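Local atomic coordinates of adhesion G-protein coupled receptor G6 (Danio rerio, PDB entry 6V55), a protein that probably serves as a calcium-binding adhesion receptor with a role in myelination, its large extracellular region being built from a string of distinct domains. Residues 42-47 with 111-116; 340-345 with 406-411; 350-355 with 398-403. One frame throughout, in Å; residues are numbered along the deposited sequence.

Overall arrangement
Contact 1 belongs to the CUB domain, whereas contacts 2 and 3 both lie in the SEA domain, further along the chain. Those two share the same strand pair, 342-353 with 399-410: contact 2 holds the end where the first strand starts and the second finishes, contact 3 the other end, with their centres about 27 Å apart. The centre of contact 1 is about 33 Å from that of contact 2 and about 52 Å from that of contact 3, and its nearest atoms stay about 22 Å from contact 2. One glycan sugar lies about 4 Å from the Gln44 side chain of contact 1, and a different one about 7 Å from the Lys410 side chain of contact 2.

Contact 1: residues 42-47 with 111-116; sequences IVQITF and KQVAVT
Strands 42-47 and 111-114 run antiparallel with a marked twist, 134° between their directions, and are joined by nearly straight backbone bonds. Ile42 and Val113 form a hydrogen-bonded pair, with Ile42 N giving to Val113 O at 2.7 Å and Val113 N to Ile42 O at 2.9 Å. Two residues on, Gln44 N reaches Lys111 O at 3.0 Å; all three bonds lie nearly along their C=O axes. Gln44 can be followed outward from there. Its CB rests against the Val113 methyl CG2 at 4.1 Å. With CG anti to the backbone N (chi1 -170°) the chain then stretches out fully, side by side with the Lys111 side chain, and the terminal amide lies beside the lysine methylene CD, 4.0 Å from Gln44 OE1. The outer face that carries Gln44 also touches a glycan attached to the protein, together with Thr83 and Asn85. This pairing joins the two inner strands of a four-stranded antiparallel sheet, 13-17, 105-114, 41-51 and 83-85, one of the two layers of the CUB beta-sandwich. The opposite face of the sheet turns inward: Val43, in a non-hydrogen-bonded pair with Gln112, is buried and touches Met91 of the facing layer. Ile42 lies on the same face as Gln44, two residues earlier. Its CG1 takes the crowded position between the backbone N and carbonyl carbon (chi1 64°), which lays that methylene 3.4 Å from Val113 O and 4.2 Å from Val113 CB.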
loop_
_atom_site.group_PDB
_atom_site.type_symbol
_atom_site.label_atom_id
_atom_site.label_comp_id
_atom_site.label_asym_id
_atom_site.label_seq_id
_atom_site.Cartn_x
_atom_site.Cartn_y
_atom_site.Cartn_z
ATOM N N ILE A 42 15.662 12.301 3.096
ATOM C CA ILE A 42 14.239 11.993 3.163
ATOM C C ILE A 42 13.880 11.130 1.951
ATOM O O ILE A 42 14.667 10.981 1.018
ATOM C CB ILE A 42 13.353 13.257 3.231
ATOM C CG1 ILE A 42 13.483 14.098 1.960
ATOM C CG2 ILE A 42 13.684 14.084 4.445
ATOM C CD1 ILE A 42 12.347 15.095 1.792
ATOM N N VAL A 43 12.686 10.545 1.975
ATOM C CA VAL A 43 12.239 9.653 0.908
ATOM C C VAL A 43 11.125 10.339 0.123
ATOM O O VAL A 43 10.150 10.832 0.708
ATOM C CB VAL A 43 11.767 8.297 1.464
ATOM C CG1 VAL A 43 11.329 7.392 0.332
ATOM C CG2 VAL A 43 12.862 7.633 2.299
ATOM N N GLN A 44 11.274 10.379 -1.197
ATOM C CA GLN A 44 10.244 10.872 -2.097
ATOM C C GLN A 44 9.724 9.721 -2.945
ATOM O O GLN A 44 10.506 9.070 -3.648
ATOM C CB GLN A 44 10.811 11.952 -3.000
ATOM C CG GLN A 44 9.759 12.653 -3.773
ATOM C CD GLN A 44 10.335 13.542 -4.839
ATOM O OE1 GLN A 44 11.230 13.144 -5.594
ATOM N NE2 GLN A 44 9.863 14.781 -4.874
ATOM N N ILE A 45 8.417 9.466 -2.894
ATOM C CA ILE A 45 7.826 8.471 -3.771
ATOM C C ILE A 45 7.076 9.186 -4.879
ATOM O O ILE A 45 6.705 10.354 -4.774
ATOM C CB ILE A 45 6.896 7.468 -3.055
ATOM C CG1 ILE A 45 5.605 8.150 -2.591
ATOM C CG2 ILE A 45 7.610 6.764 -1.912
ATOM C CD1 ILE A 45 4.571 7.176 -2.053
ATOM N N THR A 46 6.859 8.465 -5.971
ATOM C CA THR A 46 6.081 8.952 -7.100
ATOM C C THR A 46 5.307 7.756 -7.630
ATOM O O THR A 46 5.892 6.698 -7.890
ATOM C CB THR A 46 6.985 9.569 -8.187
ATOM O OG1 THR A 46 7.440 10.872 -7.768
ATOM C CG2 THR A 46 6.255 9.691 -9.534
ATOM N N PHE A 47 3.996 7.899 -7.730
ATOM C CA PHE A 47 3.176 6.880 -8.364
ATOM C C PHE A 47 3.310 7.040 -9.870
ATOM O O PHE A 47 2.885 8.048 -10.427
ATOM C CB PHE A 47 1.723 7.025 -7.939
ATOM C CG PHE A 47 1.460 6.705 -6.483
ATOM C CD1 PHE A 47 0.963 5.459 -6.124
ATOM C CD2 PHE A 47 1.682 7.650 -5.486
ATOM C CE1 PHE A 47 0.703 5.151 -4.805
ATOM C CE2 PHE A 47 1.448 7.354 -4.160
ATOM C CZ PHE A 47 0.952 6.102 -3.820
ATOM N N LYS A 111 13.001 7.337 -4.180
ATOM C CA LYS A 111 14.178 8.160 -4.417
ATOM C C LYS A 111 14.636 8.720 -3.077
ATOM O O LYS A 111 13.812 9.244 -2.317
ATOM C CB LYS A 111 13.829 9.288 -5.395
ATOM C CG LYS A 111 14.964 9.865 -6.198
ATOM C CD LYS A 111 14.674 11.333 -6.530
ATOM C CE LYS A 111 14.808 11.638 -8.025
ATOM N NZ LYS A 111 14.387 13.044 -8.288
ATOM N N GLN A 112 15.929 8.572 -2.771
ATOM C CA GLN A 112 16.534 9.197 -1.595
ATOM C C GLN A 112 16.938 10.631 -1.941
ATOM O O GLN A 112 17.758 10.859 -2.842
ATOM C CB GLN A 112 17.746 8.406 -1.115
ATOM C CG GLN A 112 17.422 7.042 -0.565
ATOM C CD GLN A 112 18.588 6.440 0.216
ATOM O OE1 GLN A 112 19.609 7.101 0.436
ATOM N NE2 GLN A 112 18.432 5.185 0.658
ATOM N N VAL A 113 16.355 11.592 -1.231
ATOM C CA VAL A 113 16.554 13.012 -1.480
ATOM C C VAL A 113 17.170 13.617 -0.229
ATOM O O VAL A 113 16.660 13.401 0.880
ATOM C CB VAL A 113 15.229 13.714 -1.843
ATOM C CG1 VAL A 113 15.403 15.249 -1.907
ATOM C CG2 VAL A 113 14.681 13.176 -3.161
ATOM N N ALA A 114 18.281 14.338 -0.401
ATOM C CA ALA A 114 18.884 15.050 0.717
ATOM C C ALA A 114 18.003 16.218 1.123
ATOM O O ALA A 114 17.368 16.851 0.273
ATOM C CB ALA A 114 20.287 15.526 0.347
ATOM N N VAL A 115 17.907 16.444 2.439
ATOM C CA VAL A 115 17.289 17.664 2.943
ATOM C C VAL A 115 18.121 18.844 2.442
ATOM O O VAL A 115 19.360 18.764 2.378
ATOM C CB VAL A 115 17.165 17.596 4.481
ATOM C CG1 VAL A 115 18.456 17.159 5.115
ATOM C CG2 VAL A 115 16.730 18.921 5.103
ATOM N N THR A 116 17.431 19.877 1.940
ATOM C CA THR A 116 18.048 21.098 1.436
ATOM C C THR A 116 18.918 21.781 2.504
ATOM O O THR A 116 18.733 21.616 3.724
ATOM C CB THR A 116 16.985 22.099 0.957
ATOM O OG1 THR A 116 16.195 22.545 2.071
ATOM C CG2 THR A 116 16.065 21.493 -0.063
#

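Contact 2: residues 340-345 with 406-411; sequences PEDIFY and LLVYKN
Two torsion choices bring Asp342 and Lys410 together: CG of Asp342 lies anti to its carbonyl carbon (chi1 -64°), while the Lys410 chain bends at chi2 (-69°), so that the two side chains cross obliquely. Lys410 NZ comes onto the syn lone pair of Asp342 OD1 at 2.9 Å, a salt bridge, and the lysine methylene CD lies 3.3 Å from Asp342 OD2, so the carboxylate rests along the aliphatic chain as well as at its tip. An alanine in place of Asp342 would remove the carboxylate, and with it the salt bridge and a weak bond from Asn411 N, and would probably leave the Lys410 ammonium less well fixed at the edge of the pairing. Further along the same face, the contact turns apolar. CG2 of Val408, anti to its backbone N, fits between the Asp342 CB and the ring of Phe344, 3.7 Å from Phe344 CE2. On the other face Tyr345 and Tyr409 stand two residues apart along the pairing; CB of Tyr409 approaches the edge of the Tyr345 ring, near its plane, at 4.2 Å from CE2. Tyr345 and Leu407 both reach Ile422 of helix 419-427, which covers this side. The backbone bonds are reciprocal at both hydrogen-bonded pairs: Tyr409 N to Ile343 O measures 2.7 Å and Tyr345 N to Leu407 O 2.8 Å. Past them the pairing frays, Asn411 N making a weak bond to Glu341 O. Strands 342-353 and 399-410 lie side by side as the first and third strands of the beta-alpha-beta-beta-alpha-beta order, and such a central antiparallel pair, with helices against one face, is characteristic of the ferredoxin-like alpha/beta sandwich of SEA domains.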
loop_
_atom_site.group_PDB
_atom_site.type_symbol
_atom_site.label_atom_id
_atom_site.label_comp_id
_atom_site.label_asym_id
_atom_site.label_seq_id
_atom_site.Cartn_x
_atom_site.Cartn_y
_atom_site.Cartn_z
ATOM N N PRO A 340 -10.501 10.001 15.041
ATOM C CA PRO A 340 -11.319 10.145 16.249
ATOM C C PRO A 340 -11.330 11.576 16.764
ATOM O O PRO A 340 -10.416 12.366 16.525
ATOM C CB PRO A 340 -10.629 9.218 17.254
ATOM C CG PRO A 340 -9.201 9.287 16.853
ATOM C CD PRO A 340 -9.186 9.407 15.350
ATOM N N GLU A 341 -12.409 11.898 17.485
ATOM C CA GLU A 341 -12.544 13.225 18.087
ATOM C C GLU A 341 -11.550 13.445 19.214
ATOM O O GLU A 341 -11.083 14.563 19.404
ATOM C CB GLU A 341 -13.945 13.439 18.660
ATOM C CG GLU A 341 -15.084 12.979 17.802
ATOM C CD GLU A 341 -16.279 13.903 17.933
ATOM O OE1 GLU A 341 -16.651 14.525 16.912
ATOM O OE2 GLU A 341 -16.835 14.015 19.052
ATOM N N ASP A 342 -11.235 12.413 19.987
ATOM C CA ASP A 342 -10.389 12.559 21.156
ATOM C C ASP A 342 -9.198 11.612 21.080
ATOM O O ASP A 342 -9.322 10.482 20.588
ATOM C CB ASP A 342 -11.181 12.288 22.432
ATOM C CG ASP A 342 -12.301 13.301 22.664
ATOM O OD1 ASP A 342 -13.256 12.968 23.396
ATOM O OD2 ASP A 342 -12.241 14.427 22.115
ATOM N N ILE A 343 -8.045 12.080 21.577
ATOM C CA ILE A 343 -6.833 11.270 21.719
ATOM C C ILE A 343 -6.658 10.915 23.193
ATOM O O ILE A 343 -6.713 11.799 24.061
ATOM C CB ILE A 343 -5.602 12.018 21.181
ATOM C CG1 ILE A 343 -5.769 12.293 19.684
ATOM C CG2 ILE A 343 -4.284 11.296 21.527
ATOM C CD1 ILE A 343 -5.323 11.141 18.790
ATOM N N PHE A 344 -6.437 9.632 23.481
ATOM C CA PHE A 344 -6.433 9.120 24.841
ATOM C C PHE A 344 -5.034 8.707 25.287
ATOM O O PHE A 344 -4.262 8.153 24.505
ATOM C CB PHE A 344 -7.366 7.941 24.926
ATOM C CG PHE A 344 -8.805 8.299 24.754
ATOM C CD1 PHE A 344 -9.403 8.295 23.491
ATOM C CD2 PHE A 344 -9.572 8.635 25.862
ATOM C CE1 PHE A 344 -10.753 8.603 23.342
ATOM C CE2 PHE A 344 -10.918 8.953 25.732
ATOM C CZ PHE A 344 -11.513 8.928 24.467
ATOM N N TYR A 345 -4.715 8.974 26.554
ATOM C CA TYR A 345 -3.430 8.649 27.161
ATOM C C TYR A 345 -3.668 7.938 28.487
ATOM O O TYR A 345 -4.595 8.293 29.218
ATOM C CB TYR A 345 -2.615 9.907 27.428
ATOM C CG TYR A 345 -2.226 10.717 26.211
ATOM C CD1 TYR A 345 -1.002 10.502 25.573
ATOM C CD2 TYR A 345 -3.061 11.723 25.721
ATOM C CE1 TYR A 345 -0.625 11.253 24.479
ATOM C CE2 TYR A 345 -2.697 12.479 24.614
ATOM C CZ TYR A 345 -1.474 12.238 23.994
ATOM O OH TYR A 345 -1.084 12.990 22.893
ATOM N N LEU A 406 -6.610 8.031 33.250
ATOM C CA LEU A 406 -6.919 8.229 31.834
ATOM C C LEU A 406 -7.017 9.719 31.548
ATOM O O LEU A 406 -7.954 10.379 32.007
ATOM C CB LEU A 406 -8.233 7.542 31.464
ATOM C CG LEU A 406 -8.657 7.561 29.988
ATOM C CD1 LEU A 406 -7.718 6.708 29.184
ATOM C CD2 LEU A 406 -10.074 7.072 29.832
ATOM N N LEU A 407 -6.066 10.247 30.785
ATOM C CA LEU A 407 -6.131 11.614 30.283
ATOM C C LEU A 407 -6.690 11.580 28.871
ATOM O O LEU A 407 -6.316 10.710 28.080
ATOM C CB LEU A 407 -4.752 12.276 30.274
ATOM C CG LEU A 407 -3.803 11.864 31.401
ATOM C CD1 LEU A 407 -2.368 12.296 31.132
ATOM C CD2 LEU A 407 -4.280 12.432 32.708
ATOM N N VAL A 408 -7.582 12.526 28.553
ATOM C CA VAL A 408 -8.223 12.605 27.240
ATOM C C VAL A 408 -7.964 13.987 26.643
ATOM O O VAL A 408 -8.166 15.009 27.309
ATOM C CB VAL A 408 -9.737 12.274 27.317
ATOM C CG1 VAL A 408 -10.412 12.984 28.447
ATOM C CG2 VAL A 408 -10.469 12.612 26.034
ATOM N N TYR A 409 -7.463 14.008 25.402
ATOM C CA TYR A 409 -7.185 15.237 24.654
ATOM C C TYR A 409 -8.410 15.574 23.809
ATOM O O TYR A 409 -8.720 14.858 22.858
ATOM C CB TYR A 409 -5.951 15.019 23.781
ATOM C CG TYR A 409 -5.200 16.241 23.304
ATOM C CD1 TYR A 409 -5.647 17.529 23.561
ATOM C CD2 TYR A 409 -4.015 16.081 22.578
ATOM C CE1 TYR A 409 -4.938 18.632 23.093
ATOM C CE2 TYR A 409 -3.302 17.172 22.103
ATOM C CZ TYR A 409 -3.759 18.445 22.367
ATOM O OH TYR A 409 -3.031 19.527 21.896
ATOM N N LYS A 410 -9.096 16.664 24.145
ATOM C CA LYS A 410 -10.340 17.031 23.470
ATOM C C LYS A 410 -10.019 17.769 22.179
ATOM O O LYS A 410 -9.497 18.886 22.226
ATOM C CB LYS A 410 -11.201 17.919 24.366
ATOM C CG LYS A 410 -12.179 17.211 25.259
ATOM C CD LYS A 410 -13.319 16.549 24.472
ATOM C CE LYS A 410 -14.078 15.531 25.390
ATOM N NZ LYS A 410 -15.152 14.687 24.743
ATOM N N ASN A 411 -10.295 17.123 21.036
ATOM C CA ASN A 411 -10.429 17.731 19.700
ATOM C C ASN A 411 -9.126 18.372 19.214
ATOM O O ASN A 411 -9.031 19.588 19.027
ATOM C CB ASN A 411 -11.597 18.724 19.653
ATOM C CG ASN A 411 -12.909 18.090 20.059
ATOM O OD1 ASN A 411 -13.018 17.439 21.112
ATOM N ND2 ASN A 411 -13.910 18.239 19.200
#

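Contact 3: residues 350-355 with 398-403; sequences VVTDEQ and TTRQIY. Unlike the reference sequence in segment 398-403: Ile402 (reference Thr).
One face of this antiparallel pair is packed and buried, the other more open. On the packed face Val351, Asp353, Thr399 and Gln401 gather with Tyr403, and helix 361-374 lies over part of them, touching Val351, Asp353 and Tyr403. Val351 holds CG2 in the crowded position between its backbone N and carbonyl carbon, which places that methyl 3.8 Å from Gln401 CB and 3.9 Å from Tyr403 CE2. Gln401 is stretched out beyond CG, and its amide is held at both ends: NE2 gives to Thr399 OG1 at 3.0 Å, nearly in the amide plane, while OE1 accepts from Tyr403 OH at 2.7 Å, almost along its C=O axis. Thr399 OG1 is bonded further to Thr356 OG1. Asp353 crosses the glutamine obliquely, its CB 3.5 Å from Gln401 NE2, and OD2 takes the Gln355 backbone N from above the carboxylate plane at 2.9 Å, an Asx turn that closes the strand. Of the backbone bonds, Val351 N to Gln401 O, 2.9 Å, is nearly straight.

The other face is looser. Val350 CG1 rests on the Arg400 methylenes, 3.9 Å from CD, and beyond them the guanidinium pairs with Asp439, which also bonds Thr352 OG1. At the open end the exposed Glu354 lies alongside Thr398, and a water bridges Glu354 O and Thr398 OG1. On the buried face a chain of bonds through Thr356, Thr399, Gln401 and Tyr403 thus holds the Gln401 amide in place and is consistent with NE2 facing Thr399, while Asp353 has its own bonds to Gln355 N and Arg359, the salt bridge from OD2 to Arg359 being expected to keep this buried carboxylate ionised.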
loop_
_atom_site.group_PDB
_atom_site.type_symbol
_atom_site.label_atom_id
_atom_site.label_comp_id
_atom_site.label_asym_id
_atom_site.label_seq_id
_atom_site.Cartn_x
_atom_site.Cartn_y
_atom_site.Cartn_z
ATOM N N VAL A 350 2.865 8.208 40.766
ATOM C CA VAL A 350 3.379 7.801 42.071
ATOM C C VAL A 350 3.414 9.052 42.940
ATOM O O VAL A 350 4.159 9.994 42.654
ATOM C CB VAL A 350 4.766 7.163 41.960
ATOM C CG1 VAL A 350 5.330 6.929 43.336
ATOM C CG2 VAL A 350 4.670 5.870 41.175
ATOM N N VAL A 351 2.576 9.094 43.973
ATOM C CA VAL A 351 2.443 10.278 44.811
ATOM C C VAL A 351 2.798 9.913 46.252
ATOM O O VAL A 351 2.753 8.745 46.645
ATOM C CB VAL A 351 1.026 10.902 44.719
ATOM C CG1 VAL A 351 0.643 11.194 43.272
ATOM C CG2 VAL A 351 -0.010 10.013 45.348
ATOM N N THR A 352 3.188 10.921 47.042
ATOM C CA THR A 352 3.421 10.736 48.479
ATOM C C THR A 352 2.464 11.620 49.273
ATOM O O THR A 352 2.516 12.845 49.170
ATOM C CB THR A 352 4.869 11.033 48.883
ATOM O OG1 THR A 352 5.712 10.013 48.362
ATOM C CG2 THR A 352 5.023 11.010 50.368
ATOM N N ASP A 353 1.599 10.992 50.059
ATOM C CA ASP A 353 0.627 11.680 50.889
ATOM C C ASP A 353 1.171 11.705 52.303
ATOM O O ASP A 353 1.412 10.644 52.885
ATOM C CB ASP A 353 -0.718 10.947 50.853
ATOM C CG ASP A 353 -1.895 11.833 51.256
ATOM O OD1 ASP A 353 -3.027 11.547 50.818
ATOM O OD2 ASP A 353 -1.709 12.811 52.012
ATOM N N GLU A 354 1.333 12.899 52.867
ATOM C CA GLU A 354 1.741 12.986 54.265
ATOM C C GLU A 354 0.566 13.169 55.209
ATOM O O GLU A 354 0.751 13.086 56.429
ATOM C CB GLU A 354 2.744 14.110 54.450
ATOM C CG GLU A 354 4.151 13.633 54.208
ATOM C CD GLU A 354 5.125 14.771 54.079
ATOM O OE1 GLU A 354 6.173 14.728 54.774
ATOM O OE2 GLU A 354 4.841 15.696 53.277
ATOM N N GLN A 355 -0.635 13.372 54.660
ATOM C CA GLN A 355 -1.866 13.506 55.423
ATOM C C GLN A 355 -2.861 12.440 54.988
ATOM O O GLN A 355 -3.967 12.766 54.529
ATOM C CB GLN A 355 -2.445 14.905 55.221
ATOM C CG GLN A 355 -1.545 16.001 55.744
ATOM C CD GLN A 355 -1.830 17.322 55.085
ATOM O OE1 GLN A 355 -2.927 17.528 54.555
ATOM N NE2 GLN A 355 -0.844 18.227 55.099
ATOM N N THR A 398 2.327 8.592 56.600
ATOM C CA THR A 398 2.827 8.906 55.262
ATOM C C THR A 398 2.754 7.662 54.387
ATOM O O THR A 398 3.438 6.666 54.657
ATOM C CB THR A 398 4.255 9.448 55.273
ATOM O OG1 THR A 398 4.271 10.745 55.880
ATOM C CG2 THR A 398 4.748 9.599 53.819
ATOM N N THR A 399 1.919 7.729 53.348
ATOM C CA THR A 399 1.821 6.690 52.335
ATOM C C THR A 399 2.398 7.150 51.004
ATOM O O THR A 399 2.289 8.321 50.626
ATOM C CB THR A 399 0.385 6.268 52.065
ATOM O OG1 THR A 399 -0.405 7.441 51.797
ATOM C CG2 THR A 399 -0.140 5.581 53.236
ATOM N N ARG A 400 2.966 6.180 50.289
ATOM C CA ARG A 400 3.211 6.247 48.860
ATOM C C ARG A 400 2.044 5.570 48.170
ATOM O O ARG A 400 1.745 4.407 48.456
ATOM C CB ARG A 400 4.508 5.545 48.489
ATOM C CG ARG A 400 4.784 5.619 46.996
ATOM C CD ARG A 400 6.049 4.848 46.581
ATOM N NE ARG A 400 7.101 4.836 47.602
ATOM C CZ ARG A 400 7.949 5.844 47.840
ATOM N NH1 ARG A 400 7.870 6.975 47.143
ATOM N NH2 ARG A 400 8.870 5.727 48.794
ATOM N N GLN A 401 1.390 6.286 47.264
ATOM C CA GLN A 401 0.173 5.820 46.614
ATOM C C GLN A 401 0.419 5.788 45.113
ATOM O O GLN A 401 1.030 6.711 44.573
ATOM C CB GLN A 401 -1.011 6.736 46.960
ATOM C CG GLN A 401 -1.323 6.837 48.463
ATOM C CD GLN A 401 -2.507 7.746 48.757
ATOM O OE1 GLN A 401 -3.279 8.077 47.860
ATOM N NE2 GLN A 401 -2.653 8.156 50.015
ATOM N N ILE A 402 -0.022 4.723 44.442
ATOM C CA ILE A 402 0.156 4.584 43.004
ATOM C C ILE A 402 -1.224 4.600 42.368
ATOM O O ILE A 402 -2.089 3.788 42.723
ATOM C CB ILE A 402 0.940 3.318 42.626
ATOM C CG1 ILE A 402 2.303 3.336 43.310
ATOM C CG2 ILE A 402 1.146 3.268 41.133
ATOM C CD1 ILE A 402 3.257 2.237 42.901
ATOM N N TYR A 403 -1.420 5.529 41.423
ATOM C CA TYR A 403 -2.684 5.784 40.750
ATOM C C TYR A 403 -2.557 5.476 39.268
ATOM O O TYR A 403 -1.500 5.684 38.664
ATOM C CB TYR A 403 -3.116 7.248 40.917
ATOM C CG TYR A 403 -3.665 7.565 42.282
ATOM C CD1 TYR A 403 -5.036 7.549 42.516
ATOM C CD2 TYR A 403 -2.817 7.856 43.339
ATOM C CE1 TYR A 403 -5.555 7.825 43.766
ATOM C CE2 TYR A 403 -3.320 8.143 44.592
ATOM C CZ TYR A 403 -4.690 8.122 44.800
ATOM O OH TYR A 403 -5.199 8.389 46.051
HETATM O O HOH W 1 2.906 12.099 57.803
#